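Local coordinates for protein arginine N-methyltransferase SFM1 (Saccharomyces cerevisiae, PDB 5C74), which transfers a methyl group from S-adenosyl-L-methionine to a single arginine of ribosomal protein S3, as a monomethylating enzyme of the SPOUT class, at residues G134-T139 with F162-E167; T139-I144 with I191-M196; F168-N173 with D198-D203. All blocks are in the same frame, centred on the assembly; numbering follows the deposited sequence.

Interaction 1: G134-T139 with F162-E167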
ATOM      1  N   GLY A 134      -8.943  -4.698 -24.524  1.00 19.61           N
ATOM      2  CA  GLY A 134     -10.158  -3.902 -24.624  1.00 21.22           C
ATOM      3  C   GLY A 134      -9.917  -2.441 -24.309  1.00 25.86           C
ATOM      4  O   GLY A 134      -8.810  -2.049 -23.947  1.00 21.12           O
ATOM      5  N   ASP A 135     -10.945  -1.612 -24.439  1.00 16.85           N
ATOM      6  CA  ASP A 135     -10.702  -0.182 -24.312  1.00 24.84           C
ATOM      7  C   ASP A 135     -11.111   0.374 -22.955  1.00 20.19           C
ATOM      8  O   ASP A 135     -11.250   1.585 -22.791  1.00 23.28           O
ATOM      9  CB  ASP A 135     -11.414   0.574 -25.437  1.00 28.64           C
ATOM     10  CG  ASP A 135     -12.913   0.478 -25.353  1.00 29.50           C
ATOM     11  OD1 ASP A 135     -13.439  -0.302 -24.534  1.00 31.76           O
ATOM     12  OD2 ASP A 135     -13.577   1.179 -26.137  1.00 38.82           O
ATOM     13  N   LYS A 136     -11.281  -0.498 -21.972  1.00 14.79           N
ATOM     14  CA  LYS A 136     -11.571  -0.011 -20.624  1.00 16.33           C
ATOM     15  C   LYS A 136     -10.612  -0.564 -19.585  1.00 17.47           C
ATOM     16  O   LYS A 136     -10.287  -1.753 -19.586  1.00 14.95           O
ATOM     17  CB  LYS A 136     -13.014  -0.332 -20.246  1.00 21.61           C
ATOM     18  CG  LYS A 136     -14.004   0.551 -21.029  1.00 29.08           C
ATOM     19  CD  LYS A 136     -15.379   0.598 -20.405  1.00 36.14           C
ATOM     20  CE  LYS A 136     -16.195   1.731 -21.032  1.00 30.07           C
ATOM     21  NZ  LYS A 136     -16.008   1.782 -22.507  1.00 25.78           N
ATOM     22  N   GLN A 137     -10.166   0.314 -18.695  1.00 14.19           N
ATOM     23  CA  GLN A 137      -9.272  -0.094 -17.613  1.00 16.81           C
ATOM     24  C   GLN A 137      -9.872  -1.199 -16.752  1.00 15.03           C
ATOM     25  O   GLN A 137     -11.076  -1.191 -16.443  1.00 18.09           O
ATOM     26  CB  GLN A 137      -8.920   1.111 -16.729  1.00 21.05           C
ATOM     27  CG  GLN A 137      -7.763   0.818 -15.774  1.00 37.77           C
ATOM     28  CD  GLN A 137      -7.094   2.074 -15.252  1.00 48.97           C
ATOM     29  OE1 GLN A 137      -7.756   2.973 -14.727  1.00 44.40           O
ATOM     30  NE2 GLN A 137      -5.773   2.144 -15.398  1.00 52.87           N
ATOM     31  N   MET A 138      -9.013  -2.142 -16.377  1.00 13.97           N
ATOM     32  CA  MET A 138      -9.340  -3.248 -15.489  1.00 12.21           C
ATOM     33  C   MET A 138      -8.431  -3.225 -14.274  1.00 14.44           C
ATOM     34  O   MET A 138      -7.286  -2.767 -14.374  1.00 14.03           O
ATOM     35  CB  MET A 138      -9.156  -4.597 -16.204  1.00 12.50           C
ATOM     36  CG  MET A 138      -9.981  -4.784 -17.496  1.00 16.55           C
ATOM     37  SD  MET A 138      -9.469  -6.322 -18.376  1.00  9.58           S
ATOM     38  CE  MET A 138     -10.990  -6.587 -19.302  1.00 20.76           C
ATOM     39  N   THR A 139      -8.906  -3.762 -13.152  1.00 12.75           N
ATOM     40  CA  THR A 139      -8.005  -4.069 -12.051  1.00 11.97           C
ATOM     41  C   THR A 139      -7.033  -5.150 -12.512  1.00 17.27           C
ATOM     42  O   THR A 139      -7.286  -5.895 -13.471  1.00 13.44           O
ATOM     43  CB  THR A 139      -8.741  -4.552 -10.770  1.00 13.26           C
ATOM     44  OG1 THR A 139      -9.393  -5.810 -11.023  1.00 13.83           O
ATOM     45  CG2 THR A 139      -9.789  -3.507 -10.300  1.00 13.84           C
ATOM     46  N   PHE A 162     -18.682  -9.159 -19.471  1.00 16.10           N
ATOM     47  CA  PHE A 162     -18.176  -8.141 -18.541  1.00 15.62           C
ATOM     48  C   PHE A 162     -19.302  -7.293 -17.956  1.00 16.81           C
ATOM     49  O   PHE A 162     -20.421  -7.292 -18.472  1.00 20.16           O
ATOM     50  CB  PHE A 162     -17.185  -7.190 -19.229  1.00 15.38           C
ATOM     51  CG  PHE A 162     -15.942  -7.847 -19.772  1.00 16.13           C
ATOM     52  CD1 PHE A 162     -14.921  -8.268 -18.920  1.00 17.42           C
ATOM     53  CD2 PHE A 162     -15.768  -7.975 -21.147  1.00 16.79           C
ATOM     54  CE1 PHE A 162     -13.766  -8.837 -19.428  1.00 16.08           C
ATOM     55  CE2 PHE A 162     -14.629  -8.538 -21.670  1.00 18.76           C
ATOM     56  CZ  PHE A 162     -13.610  -8.979 -20.815  1.00 18.18           C
ATOM     57  N   ILE A 163     -18.994  -6.562 -16.884  1.00 16.12           N
ATOM     58  CA  ILE A 163     -19.822  -5.446 -16.444  1.00 14.53           C
ATOM     59  C   ILE A 163     -18.897  -4.239 -16.306  1.00 18.65           C
ATOM     60  O   ILE A 163     -17.798  -4.350 -15.775  1.00 15.79           O
ATOM     61  CB  ILE A 163     -20.564  -5.722 -15.107  1.00 20.80           C
ATOM     62  CG1 ILE A 163     -21.443  -4.525 -14.720  1.00 22.40           C
ATOM     63  CG2 ILE A 163     -19.598  -6.067 -13.963  1.00 18.71           C
ATOM     64  CD1 ILE A 163     -22.467  -4.842 -13.645  1.00 25.36           C
ATOM     65  N   ASP A 164     -19.335  -3.093 -16.806  1.00 15.88           N
ATOM     66  CA  ASP A 164     -18.530  -1.883 -16.752  1.00 14.74           C
ATOM     67  C   ASP A 164     -19.008  -0.986 -15.626  1.00 12.49           C
ATOM     68  O   ASP A 164     -20.205  -0.695 -15.527  1.00 16.58           O
ATOM     69  CB  ASP A 164     -18.610  -1.121 -18.081  1.00 23.72           C
ATOM     70  CG  ASP A 164     -17.910  -1.845 -19.214  1.00 30.89           C
ATOM     71  OD1 ASP A 164     -17.055  -2.718 -18.935  1.00 24.44           O
ATOM     72  OD2 ASP A 164     -18.220  -1.532 -20.384  1.00 26.26           O
ATOM     73  N   TYR A 165     -18.075  -0.528 -14.799  1.00 18.02           N
ATOM     74  CA  TYR A 165     -18.389   0.404 -13.731  1.00 16.60           C
ATOM     75  C   TYR A 165     -19.517  -0.082 -12.816  1.00 16.72           C
ATOM     76  O   TYR A 165     -20.512   0.617 -12.631  1.00 17.49           O
ATOM     77  CB  TYR A 165     -18.754   1.760 -14.331  1.00 22.91           C
ATOM     78  CG  TYR A 165     -17.555   2.592 -14.728  1.00 27.79           C
ATOM     79  CD1 TYR A 165     -16.639   2.130 -15.665  1.00 31.75           C
ATOM     80  CD2 TYR A 165     -17.355   3.848 -14.179  1.00 31.97           C
ATOM     81  CE1 TYR A 165     -15.548   2.892 -16.035  1.00 37.47           C
ATOM     82  CE2 TYR A 165     -16.265   4.613 -14.540  1.00 37.55           C
ATOM     83  CZ  TYR A 165     -15.367   4.136 -15.470  1.00 39.76           C
ATOM     84  OH  TYR A 165     -14.287   4.918 -15.819  1.00 43.86           O
ATOM     85  N   PRO A 166     -19.362  -1.282 -12.231  1.00 15.64           N
ATOM     86  CA  PRO A 166     -20.422  -1.755 -11.342  1.00 18.69           C
ATOM     87  C   PRO A 166     -20.595  -0.830 -10.156  1.00 23.02           C
ATOM     88  O   PRO A 166     -19.630  -0.209  -9.713  1.00 17.03           O
ATOM     89  CB  PRO A 166     -19.913  -3.106 -10.874  1.00 13.91           C
ATOM     90  CG  PRO A 166     -18.410  -2.975 -10.949  1.00 12.34           C
ATOM     91  CD  PRO A 166     -18.194  -2.175 -12.209  1.00 12.22           C
ATOM     92  N   GLU A 167     -21.816  -0.741  -9.657  1.00 17.74           N
ATOM     93  CA  GLU A 167     -22.093   0.054  -8.469  1.00 21.27           C
ATOM     94  C   GLU A 167     -22.528  -0.880  -7.347  1.00 23.37           C
ATOM     95  O   GLU A 167     -23.375  -1.753  -7.558  1.00 30.30           O
ATOM     96  CB  GLU A 167     -23.177   1.098  -8.764  1.00 25.04           C
ATOM     97  CG  GLU A 167     -23.550   1.973  -7.582  1.00 31.02           C
ATOM     98  CD  GLU A 167     -24.646   2.975  -7.927  1.00 35.96           C
ATOM     99  OE1 GLU A 167     -24.337   4.178  -8.046  1.00 29.59           O
ATOM    100  OE2 GLU A 167     -25.814   2.559  -8.082  1.00 38.54           O
TER
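The terminal methyl of M138 comes to the F162 ring obliquely, CE lying 3.6 Å from CE1 and slightly farther from CZ. With CG anti to the carbonyl carbon (chi1 -58°) and the chain extended beyond it, M138 carries CE far enough to meet the aromatic; the slim, flexible thioether suits this long reach. Next to this pair, K136 crosses D164 at about a right angle, and its aliphatic part does the touching: CD is 3.6 Å from OD2. The ammonium bends away at chi4 (42°), which leaves NZ 4.5 Å from D164 OD2, too far for a salt bridge, while it forms a long ion pair of 3.9 Å with D135 OD1. D164 itself has a stronger partner in R181, which takes OD1 in a salt bridge.

Further out, R181 lies in strand 181-183, where Y182 is backbone hydrogen-bonded to I163; from the loop, Q137 shares a backbone hydrogen bond with R181. The F162 ring also meets F157 and packs on T146 of helix 140-151. The contact thus sets the loop between strand 128-131 and helix 140-151 against the central strand of the small antiparallel sheet.

No hydrogen bond crosses directly between 134-139 and 162-167. They are held by van der Waals contact: a methyl on an aromatic ring, and a lysine's methylenes on a carboxylate, probably helped by a diffuse attraction between the charges.

Interaction 2: T139-I144 with I191-M196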
ATOM      1  N   THR A 139      -8.906  -3.762 -13.152  1.00 12.75           N
ATOM      2  CA  THR A 139      -8.005  -4.069 -12.051  1.00 11.97           C
ATOM      3  C   THR A 139      -7.033  -5.150 -12.512  1.00 17.27           C
ATOM      4  O   THR A 139      -7.286  -5.895 -13.471  1.00 13.44           O
ATOM      5  CB  THR A 139      -8.741  -4.552 -10.770  1.00 13.26           C
ATOM      6  OG1 THR A 139      -9.393  -5.810 -11.023  1.00 13.83           O
ATOM      7  CG2 THR A 139      -9.789  -3.507 -10.300  1.00 13.84           C
ATOM      8  N   THR A 140      -5.906  -5.242 -11.825  1.00 12.52           N
ATOM      9  CA  THR A 140      -4.899  -6.189 -12.255  1.00 12.24           C
ATOM     10  C   THR A 140      -5.404  -7.630 -12.192  1.00 14.29           C
ATOM     11  O   THR A 140      -5.154  -8.421 -13.106  1.00 15.67           O
ATOM     12  CB  THR A 140      -3.645  -6.046 -11.419  1.00 17.64           C
ATOM     13  OG1 THR A 140      -3.243  -4.677 -11.459  1.00 19.37           O
ATOM     14  CG2 THR A 140      -2.536  -6.917 -12.007  1.00 16.24           C
ATOM     15  N   ASP A 141      -6.121  -7.982 -11.131  1.00 11.88           N
ATOM     16  CA  ASP A 141      -6.637  -9.351 -11.039  1.00 13.86           C
ATOM     17  C   ASP A 141      -7.666  -9.649 -12.129  1.00 17.17           C
ATOM     18  O   ASP A 141      -7.731 -10.773 -12.629  1.00 15.58           O
ATOM     19  CB  ASP A 141      -7.242  -9.620  -9.669  1.00 15.22           C
ATOM     20  CG  ASP A 141      -8.424  -8.741  -9.382  1.00 27.68           C
ATOM     21  OD1 ASP A 141      -8.223  -7.513  -9.287  1.00 25.54           O
ATOM     22  OD2 ASP A 141      -9.543  -9.278  -9.243  1.00 25.05           O
ATOM     23  N   THR A 142      -8.453  -8.648 -12.511  1.00 11.53           N
ATOM     24  CA  THR A 142      -9.415  -8.818 -13.610  1.00 10.77           C
ATOM     25  C   THR A 142      -8.678  -9.008 -14.950  1.00 13.62           C
ATOM     26  O   THR A 142      -9.061  -9.855 -15.779  1.00 14.58           O
ATOM     27  CB  THR A 142     -10.368  -7.615 -13.731  1.00 12.14           C
ATOM     28  OG1 THR A 142     -11.214  -7.553 -12.575  1.00 16.14           O
ATOM     29  CG2 THR A 142     -11.248  -7.781 -14.969  1.00 12.87           C
ATOM     30  N   ALA A 143      -7.618  -8.226 -15.152  1.00 13.09           N
ATOM     31  CA  ALA A 143      -6.836  -8.303 -16.384  1.00 13.05           C
ATOM     32  C   ALA A 143      -6.220  -9.688 -16.520  1.00 14.99           C
ATOM     33  O   ALA A 143      -6.186 -10.254 -17.616  1.00 10.64           O
ATOM     34  CB  ALA A 143      -5.745  -7.237 -16.419  1.00 15.84           C
ATOM     35  N   ILE A 144      -5.732 -10.222 -15.407  1.00 10.10           N
ATOM     36  CA  ILE A 144      -5.142 -11.549 -15.413  1.00  9.69           C
ATOM     37  C   ILE A 144      -6.221 -12.601 -15.649  1.00 15.95           C
ATOM     38  O   ILE A 144      -6.011 -13.524 -16.431  1.00 12.64           O
ATOM     39  CB  ILE A 144      -4.360 -11.818 -14.116  1.00  9.37           C
ATOM     40  CG1 ILE A 144      -3.107 -10.930 -14.130  1.00 12.03           C
ATOM     41  CG2 ILE A 144      -3.990 -13.323 -13.998  1.00 14.63           C
ATOM     42  CD1 ILE A 144      -2.185 -11.096 -12.951  1.00 16.64           C
ATOM     43  N   ILE A 191     -16.718 -10.319 -10.567  1.00 16.57           N
ATOM     44  CA  ILE A 191     -15.794 -11.119  -9.784  1.00 15.93           C
ATOM     45  C   ILE A 191     -14.777 -10.212  -9.120  1.00 16.74           C
ATOM     46  O   ILE A 191     -14.000  -9.546  -9.806  1.00 15.24           O
ATOM     47  CB  ILE A 191     -15.074 -12.165 -10.661  1.00 12.53           C
ATOM     48  CG1 ILE A 191     -16.104 -13.166 -11.210  1.00 15.46           C
ATOM     49  CG2 ILE A 191     -13.973 -12.885  -9.872  1.00 17.24           C
ATOM     50  CD1 ILE A 191     -15.535 -14.092 -12.306  1.00 16.29           C
ATOM     51  N   LEU A 192     -14.811 -10.187  -7.791  1.00 16.22           N
ATOM     52  CA  LEU A 192     -13.888  -9.387  -6.982  1.00 15.17           C
ATOM     53  C   LEU A 192     -12.999 -10.304  -6.160  1.00 15.12           C
ATOM     54  O   LEU A 192     -13.414 -11.402  -5.816  1.00 17.46           O
ATOM     55  CB  LEU A 192     -14.651  -8.455  -6.028  1.00 18.20           C
ATOM     56  CG  LEU A 192     -15.630  -7.380  -6.493  1.00 26.66           C
ATOM     57  CD1 LEU A 192     -15.766  -6.286  -5.446  1.00 28.21           C
ATOM     58  CD2 LEU A 192     -15.240  -6.783  -7.804  1.00 28.36           C
ATOM     59  N   PRO A 193     -11.787  -9.842  -5.795  1.00 15.42           N
ATOM     60  CA  PRO A 193     -10.949 -10.616  -4.875  1.00 15.39           C
ATOM     61  C   PRO A 193     -11.697 -10.907  -3.586  1.00 16.79           C
ATOM     62  O   PRO A 193     -12.536 -10.090  -3.181  1.00 17.27           O
ATOM     63  CB  PRO A 193      -9.754  -9.679  -4.608  1.00 16.39           C
ATOM     64  CG  PRO A 193      -9.676  -8.831  -5.850  1.00 13.04           C
ATOM     65  CD  PRO A 193     -11.126  -8.608  -6.254  1.00 11.95           C
ATOM     66  N   GLU A 194     -11.409 -12.034  -2.940  1.00 17.25           N
ATOM     67  CA  GLU A 194     -11.940 -12.272  -1.613  1.00 21.02           C
ATOM     68  C   GLU A 194     -11.628 -11.057  -0.740  1.00 20.12           C
ATOM     69  O   GLU A 194     -10.514 -10.526  -0.792  1.00 18.16           O
ATOM     70  CB  GLU A 194     -11.346 -13.549  -1.002  1.00 25.07           C
ATOM     71  CG  GLU A 194     -11.681 -14.816  -1.791  1.00 27.30           C
ATOM     72  CD  GLU A 194     -11.144 -16.094  -1.137  1.00 37.42           C
ATOM     73  OE1 GLU A 194     -10.557 -16.021  -0.035  1.00 33.26           O
ATOM     74  OE2 GLU A 194     -11.315 -17.178  -1.733  1.00 41.78           O
ATOM     75  N   GLY A 195     -12.616 -10.594   0.022  1.00 14.74           N
ATOM     76  CA  GLY A 195     -12.384  -9.497   0.943  1.00 16.75           C
ATOM     77  C   GLY A 195     -12.546  -8.102   0.359  1.00 20.01           C
ATOM     78  O   GLY A 195     -12.636  -7.132   1.111  1.00 17.61           O
ATOM     79  N   MET A 196     -12.564  -7.976  -0.964  1.00 15.53           N
ATOM     80  CA  MET A 196     -12.613  -6.629  -1.557  1.00 14.88           C
ATOM     81  C   MET A 196     -13.956  -5.932  -1.323  1.00 15.10           C
ATOM     82  O   MET A 196     -13.991  -4.741  -1.000  1.00 17.48           O
ATOM     83  CB  MET A 196     -12.316  -6.665  -3.059  1.00 14.31           C
ATOM     84  CG  MET A 196     -12.240  -5.245  -3.690  1.00 19.58           C
ATOM     85  SD  MET A 196     -10.841  -4.233  -3.110  1.00 12.61           S
ATOM     86  CE  MET A 196      -9.479  -5.047  -3.945  1.00 22.13           C
TER
HETATM   87  O   HOH W   1     -11.573  -7.785  -9.602  1.00 26.63           O
HETATM   88  O   HOH W   2     -13.268  -9.298 -12.586  1.00 13.42           O
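D141 lays its carboxylate against the ring of P193, OD2 sitting 3.4 Å from both CG and CD, with the two side chains crossing at about a right angle. Proline suits the place with its compact hydrocarbon surface, CD slightly polarised by the nitrogen. The other carboxylate oxygen is gripped from within its own segment: T139 OG1 donates to D141 OD1 at 2.7 Å, from about 50° above the carboxylate plane. This is possible because D141 CG stands between the backbone N and the carbonyl carbon (chi1 63°). T139 is the N-cap of helix 140-151, which packs on F104 of the parallel sheet, and the partial positive charge of the helix start probably helps to offset the aspartate's negative charge, which E19 nearby would make more costly. The loop 191-196 runs past on its way to helix 196-205, where G195 holds the N-cap position; at its backbone angles (phi 87°) a CB would jam against the preceding carbonyl O, so glycine fits. Two waters bridge the segments beside the proline: one, close to D141 OD2, lies 3.0 Å from both T142 OG1 and I191 O; a second sits 2.7 Å from T142 OG1 and donates to I191 O at 2.9 Å.

Interaction 3: F168-N173 with D198-D203. With NI (nickel (II) ion), chain F.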
ATOM      1  N   PHE A 168     -21.941  -0.711  -6.167  1.00 16.94           N
ATOM      2  CA  PHE A 168     -22.268  -1.537  -5.014  1.00 18.31           C
ATOM      3  C   PHE A 168     -23.010  -0.710  -3.971  1.00 23.69           C
ATOM      4  O   PHE A 168     -22.436   0.198  -3.385  1.00 21.04           O
ATOM      5  CB  PHE A 168     -21.002  -2.143  -4.422  1.00 20.99           C
ATOM      6  CG  PHE A 168     -20.217  -2.962  -5.410  1.00 21.95           C
ATOM      7  CD1 PHE A 168     -20.523  -4.302  -5.628  1.00 26.60           C
ATOM      8  CD2 PHE A 168     -19.204  -2.382  -6.148  1.00 19.21           C
ATOM      9  CE1 PHE A 168     -19.799  -5.061  -6.549  1.00 22.58           C
ATOM     10  CE2 PHE A 168     -18.481  -3.120  -7.069  1.00 21.27           C
ATOM     11  CZ  PHE A 168     -18.785  -4.469  -7.277  1.00 20.05           C
ATOM     12  N   ARG A 169     -24.281  -1.029  -3.752  1.00 24.32           N
ATOM     13  CA  ARG A 169     -25.122  -0.279  -2.814  1.00 26.54           C
ATOM     14  C   ARG A 169     -25.106  -0.911  -1.417  1.00 29.92           C
ATOM     15  O   ARG A 169     -25.304  -2.116  -1.278  1.00 34.66           O
ATOM     16  CB  ARG A 169     -26.565  -0.189  -3.349  1.00 24.00           C
ATOM     17  CG  ARG A 169     -27.483   0.661  -2.458  1.00 23.06           C
ATOM     18  CD  ARG A 169     -28.687   1.238  -3.191  1.00 33.42           C
ATOM     19  NE  ARG A 169     -28.329   2.316  -4.114  1.00 34.89           N
ATOM     20  CZ  ARG A 169     -27.971   3.543  -3.745  1.00 31.93           C
ATOM     21  NH1 ARG A 169     -27.881   3.868  -2.460  1.00 30.95           N
ATOM     22  NH2 ARG A 169     -27.670   4.444  -4.668  1.00 36.72           N
ATOM     23  N   PHE A 170     -24.874  -0.099  -0.386  1.00 22.79           N
ATOM     24  CA  PHE A 170     -24.800  -0.603   0.990  1.00 26.51           C
ATOM     25  C   PHE A 170     -25.978  -0.138   1.847  1.00 31.96           C
ATOM     26  O   PHE A 170     -26.252  -0.712   2.900  1.00 36.52           O
ATOM     27  CB  PHE A 170     -23.479  -0.184   1.629  1.00 27.51           C
ATOM     28  CG  PHE A 170     -22.279  -0.587   0.821  1.00 27.11           C
ATOM     29  CD1 PHE A 170     -21.944  -1.926   0.687  1.00 30.21           C
ATOM     30  CD2 PHE A 170     -21.508   0.363   0.167  1.00 24.73           C
ATOM     31  CE1 PHE A 170     -20.862  -2.314  -0.073  1.00 25.84           C
ATOM     32  CE2 PHE A 170     -20.417  -0.014  -0.593  1.00 22.16           C
ATOM     33  CZ  PHE A 170     -20.091  -1.358  -0.710  1.00 28.36           C
ATOM     34  N   ASN A 171     -26.659   0.906   1.388  1.00 31.26           N
ATOM     35  CA  ASN A 171     -27.939   1.329   1.959  1.00 31.10           C
ATOM     36  C   ASN A 171     -28.590   2.344   1.032  1.00 35.23           C
ATOM     37  O   ASN A 171     -28.057   2.645  -0.035  1.00 27.36           O
ATOM     38  CB  ASN A 171     -27.779   1.907   3.373  1.00 37.34           C
ATOM     39  CG  ASN A 171     -26.825   3.082   3.430  1.00 39.84           C
ATOM     40  OD1 ASN A 171     -27.125   4.167   2.934  1.00 41.10           O
ATOM     41  ND2 ASN A 171     -25.674   2.877   4.062  1.00 42.06           N
ATOM     42  N   LYS A 172     -29.745   2.875   1.424  1.00 39.93           N
ATOM     43  CA  LYS A 172     -30.485   3.736   0.513  1.00 39.71           C
ATOM     44  C   LYS A 172     -29.749   5.052   0.247  1.00 36.16           C
ATOM     45  O   LYS A 172     -30.002   5.707  -0.762  1.00 41.12           O
ATOM     46  CB  LYS A 172     -31.904   4.004   1.044  1.00 42.15           C
ATOM     47  CG  LYS A 172     -31.983   4.624   2.432  1.00 47.46           C
ATOM     48  CD  LYS A 172     -33.444   4.701   2.885  1.00 55.81           C
ATOM     49  CE  LYS A 172     -33.592   5.264   4.290  1.00 60.03           C
ATOM     50  NZ  LYS A 172     -33.246   6.712   4.366  1.00 65.47           N
ATOM     51  N   ASN A 173     -28.819   5.417   1.123  1.00 35.55           N
ATOM     52  CA  ASN A 173     -28.090   6.675   0.958  1.00 37.25           C
ATOM     53  C   ASN A 173     -26.640   6.548   0.483  1.00 35.49           C
ATOM     54  O   ASN A 173     -25.954   7.561   0.328  1.00 30.76           O
ATOM     55  CB  ASN A 173     -28.097   7.452   2.271  1.00 38.74           C
ATOM     56  CG  ASN A 173     -29.493   7.877   2.691  1.00 48.77           C
ATOM     57  OD1 ASN A 173     -30.342   8.179   1.852  1.00 50.18           O
ATOM     58  ND2 ASN A 173     -29.737   7.893   3.996  1.00 51.01           N
ATOM     59  N   ASP A 198     -15.923  -6.334   1.139  1.00 18.11           N
ATOM     60  CA  ASP A 198     -15.841  -5.923   2.539  1.00 19.41           C
ATOM     61  C   ASP A 198     -15.038  -4.641   2.698  1.00 20.06           C
ATOM     62  O   ASP A 198     -15.411  -3.766   3.479  1.00 17.92           O
ATOM     63  CB  ASP A 198     -15.204  -7.007   3.415  1.00 20.94           C
ATOM     64  CG  ASP A 198     -16.156  -8.136   3.736  1.00 34.28           C
ATOM     65  OD1 ASP A 198     -17.363  -8.013   3.433  1.00 30.50           O
ATOM     66  OD2 ASP A 198     -15.688  -9.155   4.283  1.00 40.23           O
ATOM     67  N   LEU A 199     -13.918  -4.548   1.985  1.00 19.73           N
ATOM     68  CA  LEU A 199     -13.076  -3.350   2.057  1.00 15.59           C
ATOM     69  C   LEU A 199     -13.832  -2.140   1.494  1.00 15.07           C
ATOM     70  O   LEU A 199     -13.751  -1.035   2.034  1.00 17.57           O
ATOM     71  CB  LEU A 199     -11.771  -3.566   1.293  1.00 15.79           C
ATOM     72  CG  LEU A 199     -10.585  -2.669   1.622  1.00 24.28           C
ATOM     73  CD1 LEU A 199     -10.159  -2.880   3.078  1.00 21.98           C
ATOM     74  CD2 LEU A 199      -9.422  -2.936   0.679  1.00 22.70           C
ATOM     75  N   ILE A 200     -14.566  -2.355   0.408  1.00 14.63           N
ATOM     76  CA  ILE A 200     -15.354  -1.267  -0.181  1.00 18.73           C
ATOM     77  C   ILE A 200     -16.421  -0.807   0.809  1.00 22.92           C
ATOM     78  O   ILE A 200     -16.647   0.401   1.001  1.00 21.99           O
ATOM     79  CB  ILE A 200     -16.012  -1.691  -1.506  1.00 17.13           C
ATOM     80  CG1 ILE A 200     -14.936  -1.979  -2.556  1.00 16.85           C
ATOM     81  CG2 ILE A 200     -16.932  -0.572  -2.019  1.00 19.05           C
ATOM     82  CD1 ILE A 200     -15.487  -2.598  -3.852  1.00 18.83           C
ATOM     83  N   LYS A 201     -17.064  -1.778   1.448  1.00 20.03           N
ATOM     84  CA  LYS A 201     -18.082  -1.478   2.458  1.00 25.95           C
ATOM     85  C   LYS A 201     -17.485  -0.721   3.638  1.00 22.50           C
ATOM     86  O   LYS A 201     -18.081   0.230   4.139  1.00 23.12           O
ATOM     87  CB  LYS A 201     -18.764  -2.767   2.929  1.00 28.10           C
ATOM     88  CG  LYS A 201     -19.777  -2.562   4.055  1.00 38.53           C
ATOM     89  CD  LYS A 201     -20.714  -3.763   4.177  1.00 49.19           C
ATOM     90  CE  LYS A 201     -19.936  -5.067   4.323  1.00 60.91           C
ATOM     91  NZ  LYS A 201     -20.758  -6.164   4.914  1.00 66.66           N
ATOM     92  N   LYS A 202     -16.301  -1.132   4.081  1.00 20.67           N
ATOM     93  CA  LYS A 202     -15.618  -0.434   5.162  1.00 22.27           C
ATOM     94  C   LYS A 202     -15.353   1.029   4.800  1.00 26.15           C
ATOM     95  O   LYS A 202     -15.595   1.937   5.600  1.00 24.76           O
ATOM     96  CB  LYS A 202     -14.309  -1.139   5.491  1.00 25.98           C
ATOM     97  CG  LYS A 202     -13.470  -0.510   6.589  1.00 29.63           C
ATOM     98  CD  LYS A 202     -12.125  -1.235   6.669  1.00 27.52           C
ATOM     99  CE  LYS A 202     -11.156  -0.546   7.619  1.00 42.43           C
ATOM    100  NZ  LYS A 202     -11.560  -0.731   9.032  1.00 46.82           N
ATOM    101  N   ASP A 203     -14.872   1.256   3.583  1.00 21.91           N
ATOM    102  CA  ASP A 203     -14.624   2.616   3.121  1.00 21.17           C
ATOM    103  C   ASP A 203     -15.924   3.428   3.062  1.00 21.33           C
ATOM    104  O   ASP A 203     -15.939   4.619   3.372  1.00 26.70           O
ATOM    105  CB  ASP A 203     -13.928   2.574   1.757  1.00 20.15           C
ATOM    106  CG  ASP A 203     -13.861   3.929   1.087  1.00 21.14           C
ATOM    107  OD1 ASP A 203     -14.894   4.327   0.518  1.00 21.64           O
ATOM    108  OD2 ASP A 203     -12.782   4.568   1.102  1.00 19.06           O
TER
HETATM  109 NI    NI F 304     -14.210   6.232  -0.204  1.00 19.97          NI
HETATM  110  O   HOH W   3     -14.549   6.746   2.262  1.00 28.78           O
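A classic beta bulge, in which F170 and N171 both face E174, lies where the chain turns a corner after the long strand 162-169, and at this corner F170, with F168 before it, packs on helix 196-205. Over one face of the F170 ring lies K201 CA, 4.0 Å from the ring centroid and 20° off the normal, a CH-pi contact with the helix backbone itself; F168 O stands over the opposite face. At the ring edge, near its plane, I200 CG2 approaches F170 CZ to 3.5 Å. CG of F170 is anti to its carbonyl carbon (chi1 -54°), which swings the ring out from the corner to the helix. K201 contributes its aliphatic CB and then leads its ammonium away, as befits a lysine at the margin. With an alanine in place of F170, the CH-pi contact with K201 CA would go and a gap would probably open beside I200 CG2. F168 adds a looser touch, CD2 to I200 CD1 at 4.4 Å.

Beyond the corner, R169 NH1 donates to N171 O at 2.7 Å, and N173 N closes an Asx turn on N171 OD1. At the far end of the helix segment, D203 and the tag residues H208 and H210 of the second subunit bind a nickel ion, D203 OD1 at 2.1 Å and D203 OD2 at 2.5 Å; water 3, also a ligand, donates to D203 O.

Overall arrangement
The three contacts are linked side by side through the fold, and each reaches the second subunit. Interactions 1 and 2 lie closest, centres about 11 Å apart; they share T139, and M138 SD packs 3.8 Å from A143 CA. Interaction 3 is about 17 Å from interaction 2 and 19 Å from interaction 1, whose strand 162-169 it continues. L192 links it to interaction 2, with CD1 4.0 Å from F168 CZ. Along the sequence, interactions 1 and 3 follow in series, while interaction 2 interleaves with both. Helix 140-151, beside the parallel sheet, is thereby tied to the antiparallel sheet and to helix 196-205, which extends toward the second subunit.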